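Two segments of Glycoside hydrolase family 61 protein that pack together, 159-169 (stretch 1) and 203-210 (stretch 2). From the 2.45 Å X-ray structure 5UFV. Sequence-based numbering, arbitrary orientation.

Stretch 1, residues 159-169: ALHQANNPQFY
Stretch 2, residues 203-210: NISFNIND

The contact joins a hairpin-like loop, Ala-159 to Tyr-169, to an irregular segment, Asn-203 to Asp-210, within one chain, and buries 536 Å² summed over both sides. Stretch 1 folds back on itself: Ala-159 N donates to Gln-167 O at 2.8 Å, and Gln-167 N returns a bond to Ala-159 O at 3.2 Å. Its tip is a type II beta turn from Gln-162 to Asn-165, closed by Asn-165 N to Gln-162 O at 2.8 Å. Ala-163 (phi/psi -41/127) and Asn-164 (66/4) occupy the central positions; asparagine tolerates the positive phi required there better than most residues. Stretch 2 has no regular helix or strand and is largely extended through Ser-205 (-114/117) and Phe-206 (-167/168), before a type I turn from Asn-207 to Asp-210 closes with Asp-210 N to Asn-207 O at 2.9 Å.

Register is set where the turn meets the extended part of stretch 2. The CA atoms of Ala-163 and Asn-207 lie 4.7 Å apart, and those of Asn-164 and Ser-205 4.2 Å, so the two chains run in opposite senses here. Phe-206, between the paired Ser-205 and Asn-207, accepts the single hydrogen bond across the stretches, from Asn-164 N to Phe-206 O, 2.9 Å long with an N-H...acceptor angle of 148°. It uses main-chain atoms alone and so fixes the backbones directly.

Apolar packing forms two clusters. In the first, Leu-160 (chi1 m, chi2 t) points its CA-to-CB bond toward stretch 2, with 74 Å² covered. Its CB lies 3.8 Å from Ile-208 CD1, while its CD1 lies 4.2 Å from Phe-206 CE1, near the plane of the ring and at its edge. Phe-206 starts away from stretch 1, but with chi1 p and chi2 -76° the end of its side chain comes nearer. Ile-208, by contrast, starts toward stretch 1 and is extended (t, t), which carries CD1 to 3.2 Å from Leu-160 O, a tight approach. The second cluster centres on Ile-204 (m, m): its CG2 lies 4.0 Å from Pro-166 CG and 4.3 Å from Phe-168 CZ, approaching that ring obliquely. Phe-168 has chi1 m and chi2 86°; Pro-166 has a C-gamma endo ring. Leu-160, Pro-166, Phe-168, Ile-204 and Ile-208 are buried, and their hydrocarbon side chains need no polar partners; Phe-206 stays partly exposed.

Mixed contacts complete the fit. Pro-166 CB rests 3.5 Å from Ile-204 O, and Pro-166 CD lies 3.6 Å from Ser-205 OG; Ser-205 has chi1 m, and its hydroxyl is hydrogen-bonded elsewhere in the structure. Asn-164 (chi1 m, chi2 -71°) starts sideways, but its end comes nearer, with OD1 4.1 Å from Asn-207 N. The methyl of Ala-163 faces polar atoms: its CB is 3.6 Å from both Asn-207 OD1 and Asn-209 OD1. Asn-207 (chi1 t, chi2 -6°) holds its own turn, since its OD1 accepts from Asn-209 N at 3.2 Å and 135°. Asn-209 has chi1 m and chi2 120°.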

ATOM      1  N   ALA A 159      -0.307   7.166  -8.129  1.00 28.37           N
ATOM      2  CA  ALA A 159       0.340   8.197  -8.909  1.00 30.18           C
ATOM      3  C   ALA A 159      -0.703   9.238  -9.331  1.00 32.43           C
ATOM      4  O   ALA A 159      -1.827   8.906  -9.723  1.00 33.09           O
ATOM      5  CB  ALA A 159       1.044   7.608 -10.127  1.00 29.96           C
ATOM      6  N   LEU A 160      -0.314  10.504  -9.237  1.00 31.97           N
ATOM      7  CA  LEU A 160      -1.211  11.619  -9.508  1.00 32.44           C
ATOM      8  C   LEU A 160      -0.647  12.613 -10.547  1.00 33.07           C
ATOM      9  O   LEU A 160      -1.101  13.742 -10.592  1.00 31.73           O
ATOM     10  CB  LEU A 160      -1.504  12.339  -8.181  1.00 32.25           C
ATOM     11  CG  LEU A 160      -2.163  11.493  -7.070  1.00 30.80           C
ATOM     12  CD1 LEU A 160      -2.297  12.271  -5.776  1.00 30.91           C
ATOM     13  CD2 LEU A 160      -3.529  11.027  -7.477  1.00 30.70           C
ATOM     14  N   HIS A 161       0.339  12.196 -11.355  1.00 34.07           N
ATOM     15  CA  HIS A 161       0.924  13.084 -12.370  1.00 34.49           C
ATOM     16  C   HIS A 161      -0.132  13.593 -13.337  1.00 37.77           C
ATOM     17  O   HIS A 161      -0.062  14.767 -13.724  1.00 37.94           O
ATOM     18  CB  HIS A 161       2.061  12.414 -13.155  1.00 33.63           C
ATOM     19  CG  HIS A 161       2.765  13.325 -14.131  1.00 32.71           C
ATOM     20  ND1 HIS A 161       2.547  13.268 -15.494  1.00 32.76           N
ATOM     21  CD2 HIS A 161       3.706  14.282 -13.949  1.00 32.27           C
ATOM     22  CE1 HIS A 161       3.310  14.154 -16.106  1.00 32.36           C
ATOM     23  NE2 HIS A 161       4.020  14.786 -15.191  1.00 32.72           N
ATOM     24  N   GLN A 162      -1.101  12.739 -13.714  1.00 39.33           N
ATOM     25  CA  GLN A 162      -2.157  13.119 -14.696  1.00 44.91           C
ATOM     26  C   GLN A 162      -3.366  13.769 -14.044  1.00 41.63           C
ATOM     27  O   GLN A 162      -4.156  13.086 -13.396  1.00 41.63           O
ATOM     28  CB  GLN A 162      -2.707  11.902 -15.496  1.00 50.81           C
ATOM     29  CG  GLN A 162      -1.788  11.234 -16.513  1.00 58.24           C
ATOM     30  CD  GLN A 162      -1.309  12.187 -17.604  1.00 66.65           C
ATOM     31  OE1 GLN A 162      -2.115  12.777 -18.339  1.00 68.42           O
ATOM     32  NE2 GLN A 162       0.020  12.348 -17.708  1.00 67.80           N
ATOM     33  N   ALA A 163      -3.551  15.062 -14.260  1.00 43.12           N
ATOM     34  CA  ALA A 163      -4.755  15.763 -13.773  1.00 42.72           C
ATOM     35  C   ALA A 163      -6.032  14.916 -13.966  1.00 42.23           C
ATOM     36  O   ALA A 163      -6.302  14.413 -15.063  1.00 40.42           O
ATOM     37  CB  ALA A 163      -4.897  17.097 -14.475  1.00 42.22           C
ATOM     38  N   ASN A 164      -6.782  14.732 -12.877  1.00 42.66           N
ATOM     39  CA  ASN A 164      -8.071  13.989 -12.889  1.00 45.35           C
ATOM     40  C   ASN A 164      -7.978  12.478 -13.195  1.00 42.69           C
ATOM     41  O   ASN A 164      -9.006  11.806 -13.269  1.00 40.93           O
ATOM     42  CB  ASN A 164      -9.117  14.661 -13.830  1.00 45.24           C
ATOM     43  CG  ASN A 164      -9.414  16.118 -13.442  1.00 47.17           C
ATOM     44  OD1 ASN A 164     -10.053  16.390 -12.426  1.00 44.46           O
ATOM     45  ND2 ASN A 164      -8.939  17.060 -14.251  1.00 48.47           N
ATOM     46  N   ASN A 165      -6.765  11.941 -13.337  1.00 40.93           N
ATOM     47  CA  ASN A 165      -6.606  10.553 -13.775  1.00 39.67           C
ATOM     48  C   ASN A 165      -5.707   9.769 -12.837  1.00 35.84           C
ATOM     49  O   ASN A 165      -4.594   9.408 -13.184  1.00 36.08           O
ATOM     50  CB  ASN A 165      -6.134  10.473 -15.235  1.00 41.64           C
ATOM     51  CG  ASN A 165      -7.238  10.855 -16.234  1.00 44.66           C
ATOM     52  OD1 ASN A 165      -7.501  12.044 -16.491  1.00 48.96           O
ATOM     53  ND2 ASN A 165      -7.886   9.850 -16.799  1.00 45.36           N
ATOM     54  N   PRO A 166      -6.212   9.485 -11.636  1.00 34.20           N
ATOM     55  CA  PRO A 166      -5.464   8.703 -10.657  1.00 34.12           C
ATOM     56  C   PRO A 166      -5.124   7.293 -11.162  1.00 33.10           C
ATOM     57  O   PRO A 166      -5.848   6.739 -11.970  1.00 35.67           O
ATOM     58  CB  PRO A 166      -6.433   8.600  -9.489  1.00 33.67           C
ATOM     59  CG  PRO A 166      -7.777   8.611 -10.157  1.00 34.46           C
ATOM     60  CD  PRO A 166      -7.622   9.632 -11.239  1.00 34.70           C
ATOM     61  N   GLN A 167      -4.018   6.758 -10.664  1.00 32.67           N
ATOM     62  CA  GLN A 167      -3.468   5.499 -11.094  1.00 31.29           C
ATOM     63  C   GLN A 167      -3.018   4.794  -9.840  1.00 30.02           C
ATOM     64  O   GLN A 167      -2.070   5.227  -9.227  1.00 30.69           O
ATOM     65  CB  GLN A 167      -2.242   5.722 -11.942  1.00 31.44           C
ATOM     66  CG  GLN A 167      -2.473   6.326 -13.307  1.00 34.03           C
ATOM     67  CD  GLN A 167      -1.177   6.404 -14.098  1.00 35.97           C
ATOM     68  OE1 GLN A 167      -0.114   6.088 -13.585  1.00 39.09           O
ATOM     69  NE2 GLN A 167      -1.259   6.819 -15.338  1.00 39.85           N
ATOM     70  N   PHE A 168      -3.691   3.702  -9.491  1.00 29.73           N
ATOM     71  CA  PHE A 168      -3.399   2.910  -8.318  1.00 28.38           C
ATOM     72  C   PHE A 168      -2.553   1.692  -8.673  1.00 27.56           C
ATOM     73  O   PHE A 168      -2.798   1.045  -9.671  1.00 29.53           O
ATOM     74  CB  PHE A 168      -4.690   2.410  -7.723  1.00 29.14           C
ATOM     75  CG  PHE A 168      -5.677   3.499  -7.357  1.00 30.38           C
ATOM     76  CD1 PHE A 168      -6.561   4.009  -8.293  1.00 29.77           C
ATOM     77  CD2 PHE A 168      -5.783   3.943  -6.038  1.00 31.10           C
ATOM     78  CE1 PHE A 168      -7.492   4.972  -7.934  1.00 31.20           C
ATOM     79  CE2 PHE A 168      -6.719   4.910  -5.677  1.00 30.31           C
ATOM     80  CZ  PHE A 168      -7.571   5.427  -6.626  1.00 30.97           C
ATOM     81  N   TYR A 169      -1.561   1.388  -7.842  1.00 26.37           N
ATOM     82  CA  TYR A 169      -0.662   0.260  -8.058  1.00 25.80           C
ATOM     83  C   TYR A 169      -0.541  -0.477  -6.734  1.00 25.75           C
ATOM     84  O   TYR A 169       0.228  -0.038  -5.883  1.00 24.51           O
ATOM     85  CB  TYR A 169       0.729   0.753  -8.477  1.00 25.43           C
ATOM     86  CG  TYR A 169       0.755   1.591  -9.734  1.00 24.53           C
ATOM     87  CD1 TYR A 169       0.454   2.948  -9.708  1.00 23.54           C
ATOM     88  CD2 TYR A 169       1.110   1.021 -10.937  1.00 24.65           C
ATOM     89  CE1 TYR A 169       0.512   3.704 -10.861  1.00 24.65           C
ATOM     90  CE2 TYR A 169       1.158   1.759 -12.101  1.00 24.49           C
ATOM     91  CZ  TYR A 169       0.864   3.091 -12.056  1.00 25.62           C
ATOM     92  OH  TYR A 169       0.927   3.776 -13.244  1.00 27.66           O
ATOM     93  N   ASN A 203      -9.200  14.472  -3.138  1.00 37.61           N
ATOM     94  CA  ASN A 203      -7.872  13.935  -3.054  1.00 35.75           C
ATOM     95  C   ASN A 203      -7.689  12.693  -3.960  1.00 34.68           C
ATOM     96  O   ASN A 203      -6.685  12.005  -3.852  1.00 33.44           O
ATOM     97  CB  ASN A 203      -7.516  13.626  -1.593  1.00 34.93           C
ATOM     98  CG  ASN A 203      -8.507  12.701  -0.916  1.00 35.48           C
ATOM     99  OD1 ASN A 203      -9.490  12.245  -1.510  1.00 35.22           O
ATOM    100  ND2 ASN A 203      -8.259  12.437   0.356  1.00 36.71           N
ATOM    101  N   ILE A 204      -8.632  12.433  -4.868  1.00 35.09           N
ATOM    102  CA  ILE A 204      -8.511  11.313  -5.803  1.00 36.12           C
ATOM    103  C   ILE A 204      -8.457  11.778  -7.251  1.00 37.86           C
ATOM    104  O   ILE A 204      -7.459  11.535  -7.934  1.00 40.65           O
ATOM    105  CB  ILE A 204      -9.655  10.305  -5.604  1.00 36.08           C
ATOM    106  CG1 ILE A 204      -9.616   9.734  -4.162  1.00 36.27           C
ATOM    107  CG2 ILE A 204      -9.612   9.227  -6.673  1.00 33.68           C
ATOM    108  CD1 ILE A 204      -8.368   8.933  -3.810  1.00 34.76           C
ATOM    109  N   SER A 205      -9.525  12.427  -7.715  1.00 40.30           N
ATOM    110  CA  SER A 205      -9.593  13.036  -9.043  1.00 41.20           C
ATOM    111  C   SER A 205      -9.686  14.529  -8.817  1.00 43.98           C
ATOM    112  O   SER A 205     -10.652  15.010  -8.219  1.00 42.27           O
ATOM    113  CB  SER A 205     -10.820  12.581  -9.833  1.00 43.54           C
ATOM    114  OG  SER A 205     -10.659  11.282 -10.400  1.00 45.52           O
ATOM    115  N   PHE A 206      -8.669  15.253  -9.289  1.00 46.17           N
ATOM    116  CA  PHE A 206      -8.588  16.709  -9.120  1.00 47.16           C
ATOM    117  C   PHE A 206      -7.488  17.260 -10.029  1.00 45.77           C
ATOM    118  O   PHE A 206      -6.692  16.494 -10.581  1.00 44.15           O
ATOM    119  CB  PHE A 206      -8.332  17.093  -7.640  1.00 46.74           C
ATOM    120  CG  PHE A 206      -6.961  16.726  -7.142  1.00 45.85           C
ATOM    121  CD1 PHE A 206      -6.656  15.414  -6.824  1.00 45.06           C
ATOM    122  CD2 PHE A 206      -5.973  17.695  -7.005  1.00 45.11           C
ATOM    123  CE1 PHE A 206      -5.397  15.079  -6.361  1.00 44.29           C
ATOM    124  CE2 PHE A 206      -4.710  17.368  -6.552  1.00 42.76           C
ATOM    125  CZ  PHE A 206      -4.420  16.061  -6.230  1.00 44.07           C
ATOM    126  N   ASN A 207      -7.453  18.579 -10.180  1.00 45.98           N
ATOM    127  CA  ASN A 207      -6.508  19.195 -11.095  1.00 46.79           C
ATOM    128  C   ASN A 207      -5.212  19.554 -10.395  1.00 45.22           C
ATOM    129  O   ASN A 207      -5.030  20.664  -9.885  1.00 48.68           O
ATOM    130  CB  ASN A 207      -7.102  20.426 -11.761  1.00 48.23           C
ATOM    131  CG  ASN A 207      -6.264  20.907 -12.930  1.00 50.27           C
ATOM    132  OD1 ASN A 207      -5.166  20.399 -13.197  1.00 49.91           O
ATOM    133  ND2 ASN A 207      -6.777  21.894 -13.638  1.00 53.09           N
ATOM    134  N   ILE A 208      -4.296  18.604 -10.414  1.00 41.68           N
ATOM    135  CA  ILE A 208      -3.038  18.740  -9.709  1.00 40.90           C
ATOM    136  C   ILE A 208      -2.202  19.911 -10.245  1.00 40.51           C
ATOM    137  O   ILE A 208      -1.411  20.493  -9.524  1.00 41.09           O
ATOM    138  CB  ILE A 208      -2.247  17.393  -9.739  1.00 39.78           C
ATOM    139  CG1 ILE A 208      -1.212  17.372  -8.611  1.00 37.96           C
ATOM    140  CG2 ILE A 208      -1.635  17.126 -11.130  1.00 40.61           C
ATOM    141  CD1 ILE A 208      -0.544  16.042  -8.382  1.00 37.44           C
ATOM    142  N   ASN A 209      -2.410  20.267 -11.503  1.00 41.05           N
ATOM    143  CA  ASN A 209      -1.667  21.344 -12.121  1.00 42.15           C
ATOM    144  C   ASN A 209      -2.288  22.701 -11.827  1.00 43.41           C
ATOM    145  O   ASN A 209      -1.812  23.694 -12.330  1.00 43.87           O
ATOM    146  CB  ASN A 209      -1.574  21.125 -13.640  1.00 42.33           C
ATOM    147  CG  ASN A 209      -1.126  19.716 -13.998  1.00 40.62           C
ATOM    148  OD1 ASN A 209      -1.831  18.964 -14.663  1.00 41.68           O
ATOM    149  ND2 ASN A 209       0.039  19.350 -13.536  1.00 39.49           N
ATOM    150  N   ASP A 210      -3.327  22.755 -11.007  1.00 44.93           N
ATOM    151  CA  ASP A 210      -3.946  24.030 -10.678  1.00 49.72           C
ATOM    152  C   ASP A 210      -3.353  24.616  -9.402  1.00 53.67           C
ATOM    153  O   ASP A 210      -3.704  24.200  -8.289  1.00 54.83           O
ATOM    154  CB  ASP A 210      -5.443  23.854 -10.499  1.00 50.33           C
ATOM    155  CG  ASP A 210      -6.162  25.158 -10.208  1.00 50.52           C
ATOM    156  OD1 ASP A 210      -5.531  26.235 -10.080  1.00 51.20           O
ATOM    157  OD2 ASP A 210      -7.390  25.081 -10.103  1.00 51.32           O
TER